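Local coordinates for regulation of enolase protein 1 (Saccharomyces cerevisiae, PDB 3O12) that functions in the galactose metabolic pathway through the GAL83 protein and may control the level of the enolase ENO1, at residues A[48-53]-A[199-204]; A[86-91]-A[145-150]. All blocks are in the same frame, centred on the assembly; numbering follows the deposited sequence. Where two conformers were deposited one is given.

Interaction 1. Residues A[48-53]-A[199-204]; sequences KVTLET and KVTFSE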
ATOM      1  N   LYS A  48      15.234  -4.084  -4.031  1.00 14.52           N
ATOM      2  CA  LYS A  48      14.739  -2.769  -3.637  1.00 15.18           C
ATOM      3  C   LYS A  48      14.233  -1.946  -4.805  1.00 16.68           C
ATOM      4  O   LYS A  48      14.676  -2.101  -5.944  1.00 18.30           O
ATOM      5  CB  LYS A  48      15.818  -1.968  -2.895  1.00 17.92           C
ATOM      6  CG  LYS A  48      16.482  -2.737  -1.775  1.00 17.88           C
ATOM      7  CD  LYS A  48      17.488  -1.886  -1.035  1.00 22.49           C
ATOM      8  CE  LYS A  48      18.222  -2.729  -0.006  1.00 33.03           C
ATOM      9  NZ  LYS A  48      19.361  -1.986   0.592  1.00 40.28           N
ATOM     10  N   VAL A  49      13.289  -1.063  -4.502  1.00 14.91           N
ATOM     11  CA  VAL A  49      12.767  -0.115  -5.472  0.62 13.84           C
ATOM     12  C   VAL A  49      12.741   1.265  -4.832  1.00 14.97           C
ATOM     13  O   VAL A  49      12.206   1.420  -3.732  1.00 16.49           O
ATOM     14  CB  VAL A  49      11.329  -0.503  -5.909  0.62 15.58           C
ATOM     15  CG1 VAL A  49      10.650   0.656  -6.635  0.62 18.86           C
ATOM     16  CG2 VAL A  49      11.364  -1.760  -6.777  0.62 15.74           C
ATOM     17  N   THR A  50      13.316   2.257  -5.498  1.00 14.72           N
ATOM     18  CA  THR A  50      13.297   3.621  -5.001  1.00 17.54           C
ATOM     19  C   THR A  50      12.628   4.514  -6.030  1.00 21.03           C
ATOM     20  O   THR A  50      13.025   4.539  -7.195  1.00 22.25           O
ATOM     21  CB  THR A  50      14.720   4.123  -4.731  1.00 19.11           C
ATOM     22  OG1 THR A  50      15.325   3.302  -3.721  1.00 21.05           O
ATOM     23  CG2 THR A  50      14.698   5.584  -4.263  1.00 22.45           C
ATOM     24  N   LEU A  51      11.596   5.233  -5.609  1.00 17.56           N
ATOM     25  CA  LEU A  51      10.854   6.067  -6.541  1.00 18.21           C
ATOM     26  C   LEU A  51      10.671   7.479  -6.010  1.00 19.27           C
ATOM     27  O   LEU A  51      10.827   7.736  -4.817  1.00 18.50           O
ATOM     28  CB  LEU A  51       9.483   5.441  -6.845  1.00 19.39           C
ATOM     29  CG  LEU A  51       8.458   5.314  -5.705  1.00 15.15           C
ATOM     30  CD1 LEU A  51       7.727   6.627  -5.460  1.00 18.04           C
ATOM     31  CD2 LEU A  51       7.450   4.222  -6.033  1.00 17.04           C
ATOM     32  N   GLU A  52      10.377   8.392  -6.928  1.00 18.28           N
ATOM     33  CA  GLU A  52       9.880   9.719  -6.587  0.54 16.85           C
ATOM     34  C   GLU A  52       8.497   9.830  -7.209  1.00 17.41           C
ATOM     35  O   GLU A  52       8.333   9.531  -8.390  1.00 18.16           O
ATOM     36  CB  GLU A  52      10.792  10.806  -7.157  0.54 20.17           C
ATOM     37  CG  GLU A  52      10.257  12.218  -6.972  0.54 25.59           C
ATOM     38  CD  GLU A  52      11.221  13.279  -7.464  0.54 34.98           C
ATOM     39  OE1 GLU A  52      12.446  13.052  -7.381  0.54 40.33           O
ATOM     40  OE2 GLU A  52      10.755  14.340  -7.930  0.54 32.38           O
ATOM     41  N   THR A  53       7.500  10.238  -6.423  1.00 16.77           N
ATOM     42  CA  THR A  53       6.134  10.299  -6.942  1.00 17.52           C
ATOM     43  C   THR A  53       5.921  11.420  -7.954  1.00 17.01           C
ATOM     44  O   THR A  53       6.601  12.451  -7.922  1.00 19.79           O
ATOM     45  CB  THR A  53       5.074  10.460  -5.826  1.00 16.90           C
ATOM     46  OG1 THR A  53       5.278  11.715  -5.168  1.00 17.96           O
ATOM     47  CG2 THR A  53       5.179   9.340  -4.806  1.00 18.58           C
ATOM     48  N   LYS A 199       9.799  10.900  -2.036  1.00 19.41           N
ATOM     49  CA  LYS A 199      10.776   9.842  -2.257  0.54 17.88           C
ATOM     50  C   LYS A 199      10.536   8.685  -1.297  1.00 18.50           C
ATOM     51  O   LYS A 199      10.406   8.887  -0.092  1.00 20.23           O
ATOM     52  CB  LYS A 199      12.200  10.375  -2.083  0.54 21.91           C
ATOM     53  CG  LYS A 199      12.539  11.563  -2.962  0.54 23.36           C
ATOM     54  CD  LYS A 199      13.924  12.103  -2.622  0.54 32.06           C
ATOM     55  CE  LYS A 199      14.196  13.437  -3.301  0.54 40.80           C
ATOM     56  NZ  LYS A 199      14.332  13.295  -4.773  0.54 46.12           N
ATOM     57  N   VAL A 200      10.469   7.471  -1.839  1.00 19.19           N
ATOM     58  CA  VAL A 200      10.222   6.276  -1.038  1.00 18.45           C
ATOM     59  C   VAL A 200      11.072   5.103  -1.522  1.00 16.31           C
ATOM     60  O   VAL A 200      11.170   4.854  -2.729  1.00 17.40           O
ATOM     61  CB  VAL A 200       8.739   5.833  -1.115  1.00 19.48           C
ATOM     62  CG1 VAL A 200       8.443   4.798  -0.033  1.00 18.34           C
ATOM     63  CG2 VAL A 200       7.804   7.024  -0.987  1.00 25.36           C
ATOM     64  N   THR A 201      11.679   4.381  -0.585  1.00 16.31           N
ATOM     65  CA  THR A 201      12.343   3.121  -0.897  1.00 16.66           C
ATOM     66  C   THR A 201      11.588   1.937  -0.300  1.00 15.93           C
ATOM     67  O   THR A 201      11.238   1.939   0.881  1.00 16.67           O
ATOM     68  CB  THR A 201      13.795   3.114  -0.391  1.00 17.62           C
ATOM     69  OG1 THR A 201      14.539   4.107  -1.108  1.00 19.79           O
ATOM     70  CG2 THR A 201      14.438   1.758  -0.613  1.00 17.76           C
ATOM     71  N   PHE A 202      11.337   0.933  -1.135  1.00 13.89           N
ATOM     72  CA  PHE A 202      10.724  -0.308  -0.703  1.00 13.18           C
ATOM     73  C   PHE A 202      11.750  -1.425  -0.752  1.00 14.80           C
ATOM     74  O   PHE A 202      12.532  -1.509  -1.696  1.00 15.23           O
ATOM     75  CB  PHE A 202       9.554  -0.672  -1.617  1.00 12.86           C
ATOM     76  CG  PHE A 202       8.456   0.360  -1.649  1.00 11.68           C
ATOM     77  CD1 PHE A 202       7.396   0.304  -0.748  1.00 12.60           C
ATOM     78  CD2 PHE A 202       8.486   1.394  -2.576  1.00 12.62           C
ATOM     79  CE1 PHE A 202       6.385   1.267  -0.778  1.00 12.06           C
ATOM     80  CE2 PHE A 202       7.476   2.353  -2.614  1.00 13.51           C
ATOM     81  CZ  PHE A 202       6.430   2.294  -1.713  1.00 14.10           C
ATOM     82  N   SER A 203      11.742  -2.285   0.262  1.00 12.53           N
ATOM     83  CA  SER A 203      12.715  -3.366   0.343  1.00 12.02           C
ATOM     84  C   SER A 203      12.186  -4.497   1.205  1.00 13.63           C
ATOM     85  O   SER A 203      11.064  -4.423   1.709  1.00 12.99           O
ATOM     86  CB  SER A 203      14.046  -2.849   0.902  1.00 15.57           C
ATOM     87  OG  SER A 203      13.893  -2.414   2.256  1.00 16.90           O
ATOM     88  N   GLU A 204      12.977  -5.544   1.389  1.00 13.77           N
ATOM     89  CA  GLU A 204      12.586  -6.659   2.259  1.00 11.16           C
ATOM     90  C   GLU A 204      11.226  -7.234   1.897  1.00 12.05           C
ATOM     91  O   GLU A 204      10.398  -7.525   2.756  1.00 12.67           O
ATOM     92  CB  GLU A 204      12.661  -6.257   3.738  1.00 12.15           C
ATOM     93  CG  GLU A 204      14.056  -5.739   4.096  1.00 14.81           C
ATOM     94  CD  GLU A 204      14.288  -5.561   5.578  1.00 19.02           C
ATOM     95  OE1 GLU A 204      13.479  -6.057   6.391  1.00 17.96           O
ATOM     96  OE2 GLU A 204      15.317  -4.937   5.908  1.00 20.56           O
TER
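Matching first torsions bring the hydroxyls of Thr50 and Thr201 together: in each residue OG1 lies anti to the carbonyl carbon (chi1 -62° and -65°), and the two oxygens meet at 2.8 Å, OG1 to OG1, in a hydrogen bond. Each CG2 flanks the bond and packs beside the partner's hydroxyl. Threonine suits this partly exposed non-hydrogen-bonded pair, being beta-branched and able to pair its hydroxyl. On the same face, Glu52 extends beside Lys199, whose chain bends at its last torsion (chi4 -69°); in the conformers given, NZ comes to 3.2 Å from Glu52 OE1, a salt bridge whose hydrogen bond is weak. Strands 48-52 and 199-208 are antiparallel neighbours in a seven-stranded sheet that packs against a second antiparallel sheet, a beta-sandwich. Their backbone ladder is regular: Phe202 N reaches Val49 O at 2.8 Å, Val49 N returns to Phe202 O, and Leu51 and Val200 do likewise, Leu51 N to Val200 O being 2.9 Å. Val49, Leu51, Val200 and Phe202 turn to the other, buried face, where apolar residues belong. There Leu51 CD2 touches the edge of the Phe202 ring at CE2, 3.9 Å away, while Leu51 also packs on Ala190 and Phe202 on Pro188 of strand 185-191. Far from Glu52 and Lys199, the aliphatic part of Lys48 lies along Ser203, CG to CB 3.6 Å, and its NZ projects off the sheet.

Interaction 2. Residues A[86-91]-A[145-150]; sequences QVRVQG and ARDFWL. With SO4 (sulfate ion), chain B.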
ATOM      1  N   GLN A  86       4.778  -9.132   2.650  1.00 12.18           N
ATOM      2  CA  GLN A  86       5.396  -8.249   3.628  1.00 12.36           C
ATOM      3  C   GLN A  86       6.394  -7.337   2.916  1.00 10.19           C
ATOM      4  O   GLN A  86       7.020  -7.746   1.928  1.00 11.88           O
ATOM      5  CB  GLN A  86       6.079  -9.116   4.682  1.00 18.45           C
ATOM      6  CG  GLN A  86       6.776  -8.416   5.810  1.00 20.83           C
ATOM      7  CD  GLN A  86       7.252  -9.423   6.841  1.00 19.45           C
ATOM      8  OE1 GLN A  86       6.465 -10.226   7.350  1.00 19.80           O
ATOM      9  NE2 GLN A  86       8.545  -9.400   7.142  1.00 22.08           N
ATOM     10  N   VAL A  87       6.554  -6.108   3.400  1.00 11.90           N
ATOM     11  CA  VAL A  87       7.473  -5.150   2.787  1.00 11.28           C
ATOM     12  C   VAL A  87       7.908  -4.098   3.796  1.00 13.16           C
ATOM     13  O   VAL A  87       7.167  -3.778   4.736  1.00 12.45           O
ATOM     14  CB  VAL A  87       6.831  -4.481   1.531  1.00 12.10           C
ATOM     15  CG1 VAL A  87       5.714  -3.498   1.929  1.00 14.27           C
ATOM     16  CG2 VAL A  87       7.876  -3.819   0.634  1.00 14.12           C
ATOM     17  N   ARG A  88       9.116  -3.582   3.610  1.00 11.98           N
ATOM     18  CA  ARG A  88       9.628  -2.466   4.393  1.00 11.36           C
ATOM     19  C   ARG A  88       9.467  -1.189   3.576  1.00 12.91           C
ATOM     20  O   ARG A  88       9.732  -1.173   2.366  1.00 14.06           O
ATOM     21  CB  ARG A  88      11.099  -2.697   4.728  1.00 12.71           C
ATOM     22  CG  ARG A  88      11.692  -1.684   5.700  1.00 12.06           C
ATOM     23  CD  ARG A  88      13.153  -2.000   5.959  1.00 15.72           C
ATOM     24  NE  ARG A  88      13.721  -1.116   6.972  1.00 16.26           N
ATOM     25  CZ  ARG A  88      14.976  -1.211   7.401  1.00 21.36           C
ATOM     26  NH1 ARG A  88      15.777  -2.144   6.905  1.00 24.11           N
ATOM     27  NH2 ARG A  88      15.425  -0.378   8.329  1.00 24.79           N
ATOM     28  N   VAL A  89       9.041  -0.122   4.240  1.00 13.56           N
ATOM     29  CA  VAL A  89       8.702   1.139   3.578  1.00 14.56           C
ATOM     30  C   VAL A  89       9.486   2.258   4.238  1.00 16.17           C
ATOM     31  O   VAL A  89       9.350   2.496   5.437  1.00 16.24           O
ATOM     32  CB  VAL A  89       7.195   1.463   3.710  1.00 13.45           C
ATOM     33  CG1 VAL A  89       6.839   2.709   2.904  1.00 16.65           C
ATOM     34  CG2 VAL A  89       6.354   0.289   3.255  1.00 13.63           C
ATOM     35  N   GLN A  90      10.324   2.929   3.455  1.00 17.06           N
ATOM     36  CA  GLN A  90      11.123   4.040   3.956  1.00 17.89           C
ATOM     37  C   GLN A  90      10.855   5.282   3.117  1.00 19.85           C
ATOM     38  O   GLN A  90      11.458   5.479   2.069  1.00 20.60           O
ATOM     39  CB  GLN A  90      12.609   3.673   3.946  1.00 20.83           C
ATOM     40  CG  GLN A  90      12.933   2.542   4.906  1.00 18.42           C
ATOM     41  CD  GLN A  90      14.374   2.098   4.834  1.00 22.73           C
ATOM     42  OE1 GLN A  90      15.165   2.354   5.753  1.00 33.09           O
ATOM     43  NE2 GLN A  90      14.738   1.453   3.738  1.00 20.92           N
ATOM     44  N   GLY A  91       9.944   6.116   3.591  1.00 21.74           N
ATOM     45  CA  GLY A  91       9.528   7.288   2.846  1.00 21.12           C
ATOM     46  C   GLY A  91       9.965   8.575   3.505  1.00 27.80           C
ATOM     47  O   GLY A  91      10.219   8.620   4.711  1.00 29.57           O
ATOM     48  N   ALA A 145       7.455   6.966  11.362  1.00 26.49           N
ATOM     49  CA  ALA A 145       6.773   7.012  10.074  1.00 20.15           C
ATOM     50  C   ALA A 145       7.735   6.762   8.911  1.00 22.03           C
ATOM     51  O   ALA A 145       7.325   6.266   7.862  1.00 20.73           O
ATOM     52  CB  ALA A 145       6.047   8.337   9.901  1.00 26.36           C
ATOM     53  N   ARG A 146       9.012   7.088   9.098  1.00 23.20           N
ATOM     54  CA  ARG A 146       9.982   6.998   8.007  1.00 20.91           C
ATOM     55  C   ARG A 146      10.589   5.606   7.821  1.00 21.52           C
ATOM     56  O   ARG A 146      11.395   5.393   6.913  1.00 20.60           O
ATOM     57  CB  ARG A 146      11.075   8.059   8.163  1.00 27.68           C
ATOM     58  CG  ARG A 146      10.555   9.477   7.960  1.00 36.70           C
ATOM     59  CD  ARG A 146      11.561  10.522   8.420  1.00 51.97           C
ATOM     60  NE  ARG A 146      12.751  10.559   7.575  1.00 61.90           N
ATOM     61  CZ  ARG A 146      12.867  11.309   6.483  1.00 69.47           C
ATOM     62  NH1 ARG A 146      13.990  11.281   5.777  1.00 75.18           N
ATOM     63  NH2 ARG A 146      11.863  12.086   6.097  1.00 66.18           N
ATOM     64  N   ASP A 147      10.196   4.659   8.667  1.00 19.63           N
ATOM     65  CA  ASP A 147      10.716   3.297   8.554  1.00 17.48           C
ATOM     66  C   ASP A 147       9.777   2.326   9.250  1.00 18.17           C
ATOM     67  O   ASP A 147       9.752   2.241  10.479  1.00 19.53           O
ATOM     68  CB  ASP A 147      12.109   3.224   9.174  1.00 19.62           C
ATOM     69  CG  ASP A 147      12.832   1.924   8.870  1.00 23.27           C
ATOM     70  OD1 ASP A 147      12.284   1.062   8.156  1.00 22.23           O
ATOM     71  OD2 ASP A 147      13.981   1.767   9.349  1.00 28.34           O
ATOM     72  N   PHE A 148       8.975   1.611   8.465  1.00 16.21           N
ATOM     73  CA  PHE A 148       8.051   0.649   9.042  1.00 14.29           C
ATOM     74  C   PHE A 148       7.864  -0.520   8.087  1.00 14.25           C
ATOM     75  O   PHE A 148       8.258  -0.446   6.917  1.00 14.10           O
ATOM     76  CB  PHE A 148       6.689   1.298   9.362  1.00 17.83           C
ATOM     77  CG  PHE A 148       5.933   1.776   8.145  1.00 16.39           C
ATOM     78  CD1 PHE A 148       4.998   0.952   7.516  1.00 16.68           C
ATOM     79  CD2 PHE A 148       6.155   3.042   7.619  1.00 18.41           C
ATOM     80  CE1 PHE A 148       4.295   1.386   6.389  1.00 16.94           C
ATOM     81  CE2 PHE A 148       5.458   3.474   6.479  1.00 17.67           C
ATOM     82  CZ  PHE A 148       4.530   2.642   5.870  1.00 17.17           C
ATOM     83  N   TRP A 149       7.282  -1.598   8.602  1.00 12.20           N
ATOM     84  CA  TRP A 149       6.937  -2.764   7.799  1.00 12.84           C
ATOM     85  C   TRP A 149       5.431  -2.959   7.794  1.00 11.40           C
ATOM     86  O   TRP A 149       4.730  -2.630   8.765  1.00 12.73           O
ATOM     87  CB  TRP A 149       7.570  -4.045   8.358  1.00 12.44           C
ATOM     88  CG  TRP A 149       9.070  -4.165   8.205  1.00 15.13           C
ATOM     89  CD1 TRP A 149       9.737  -4.883   7.257  1.00 17.27           C
ATOM     90  CD2 TRP A 149      10.070  -3.574   9.044  1.00 14.64           C
ATOM     91  NE1 TRP A 149      11.094  -4.769   7.449  1.00 16.92           N
ATOM     92  CE2 TRP A 149      11.326  -3.969   8.537  1.00 16.02           C
ATOM     93  CE3 TRP A 149      10.024  -2.742  10.166  1.00 16.12           C
ATOM     94  CZ2 TRP A 149      12.532  -3.564   9.125  1.00 17.93           C
ATOM     95  CZ3 TRP A 149      11.226  -2.335  10.750  1.00 20.23           C
ATOM     96  CH2 TRP A 149      12.461  -2.749  10.223  1.00 18.17           C
ATOM     97  N   LEU A 150       4.932  -3.513   6.697  1.00 11.66           N
ATOM     98  CA  LEU A 150       3.544  -3.954   6.597  1.00 12.30           C
ATOM     99  C   LEU A 150       3.491  -5.416   6.247  1.00 10.94           C
ATOM    100  O   LEU A 150       4.324  -5.910   5.487  1.00 11.75           O
ATOM    101  CB  LEU A 150       2.790  -3.182   5.515  1.00 14.02           C
ATOM    102  CG  LEU A 150       2.563  -1.713   5.844  1.00 15.09           C
ATOM    103  CD1 LEU A 150       2.207  -0.922   4.593  1.00 19.42           C
ATOM    104  CD2 LEU A 150       1.486  -1.545   6.938  1.00 15.73           C
TER
HETATM  105  S   SO4 B 201      19.007  -1.163   8.492  0.82 55.82           S
HETATM  106  O1  SO4 B 201      18.102  -1.193   9.637  0.82 49.26           O
HETATM  107  O2  SO4 B 201      20.384  -1.260   8.971  0.82 64.69           O
HETATM  108  O3  SO4 B 201      18.720  -2.288   7.606  0.82 53.22           O
HETATM  109  O4  SO4 B 201      18.837   0.089   7.755  0.82 51.42           O
HETATM  110  O   HOH W   1       8.310   5.124   5.647  1.00 19.16           O
HETATM  111  O   HOH W   2      14.547   5.470   6.938  1.00 48.03           O
HETATM  112  O   HOH W   3      13.243   7.108   5.265  1.00 36.39           O
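Arg88 is held on several sides at once: Asp147 and a sulfate ion meet the edge of its guanidinium, Trp149 CZ2 lies over one face, toward the rim, and Gln90 OE1 over the opposite face. NE donates to Asp147 OD1 at 2.9 Å and NH2 to Asp147 OD2 at 2.8 Å, a side-on bidentate salt bridge in which both oxygens use their syn lone pairs and the two planes are only 15° apart. NH1 and NH2 also each donate to the sulfate, NH1 to its O3 at 3.0 Å. With CG anti to the backbone N (chi1 -172°) and the chain extended to NE, Arg88 runs alongside Trp149, its CG 3.8 Å from the centroid of the five-membered ring in a CH-pi contact. Strands 83-91 and 148-155 are antiparallel neighbours, with Arg88 and Trp149 on one face and Val89 and Phe148 on the face turned to the sandwich core. There Val89 CB sits over the Phe148 ring, 3.6 Å from CZ; a compact branched side chain suits a flat ring. Where the chain turns away, a water joins Val89 O, Gly91 N and Ala145 O. Glu204 OE2 makes a salt bridge to Arg88 NH1, and its OE1 accepts a hydrogen bond from Trp149 NE1. With the sulfate, probably from the crystallisation liquor, each of the five guanidinium N-H groups can have an acceptor, which would fix the group's rotation; the site may suit an anion.

Overall arrangement
Both contacts belong to one seven-stranded antiparallel sheet, their centres about 10 Å apart. Across it run strands 48-52, 199-208, 83-91 and 148-155 in turn, so interaction 1 joins the first two of these and interaction 2 the last two. The middle pair, 199-208 and 83-91, ties the contacts together, with probable backbone hydrogen bonds from Arg88 N to Ser203 O and from Thr201 N to Gln90 O. In sequence, both strands of interaction 2 come between the two of interaction 1. Strand 199-208, near the C-terminus, is thus inserted between strands from the N-terminal half, uniting the two ends of the DUF1349 region in a single sheet.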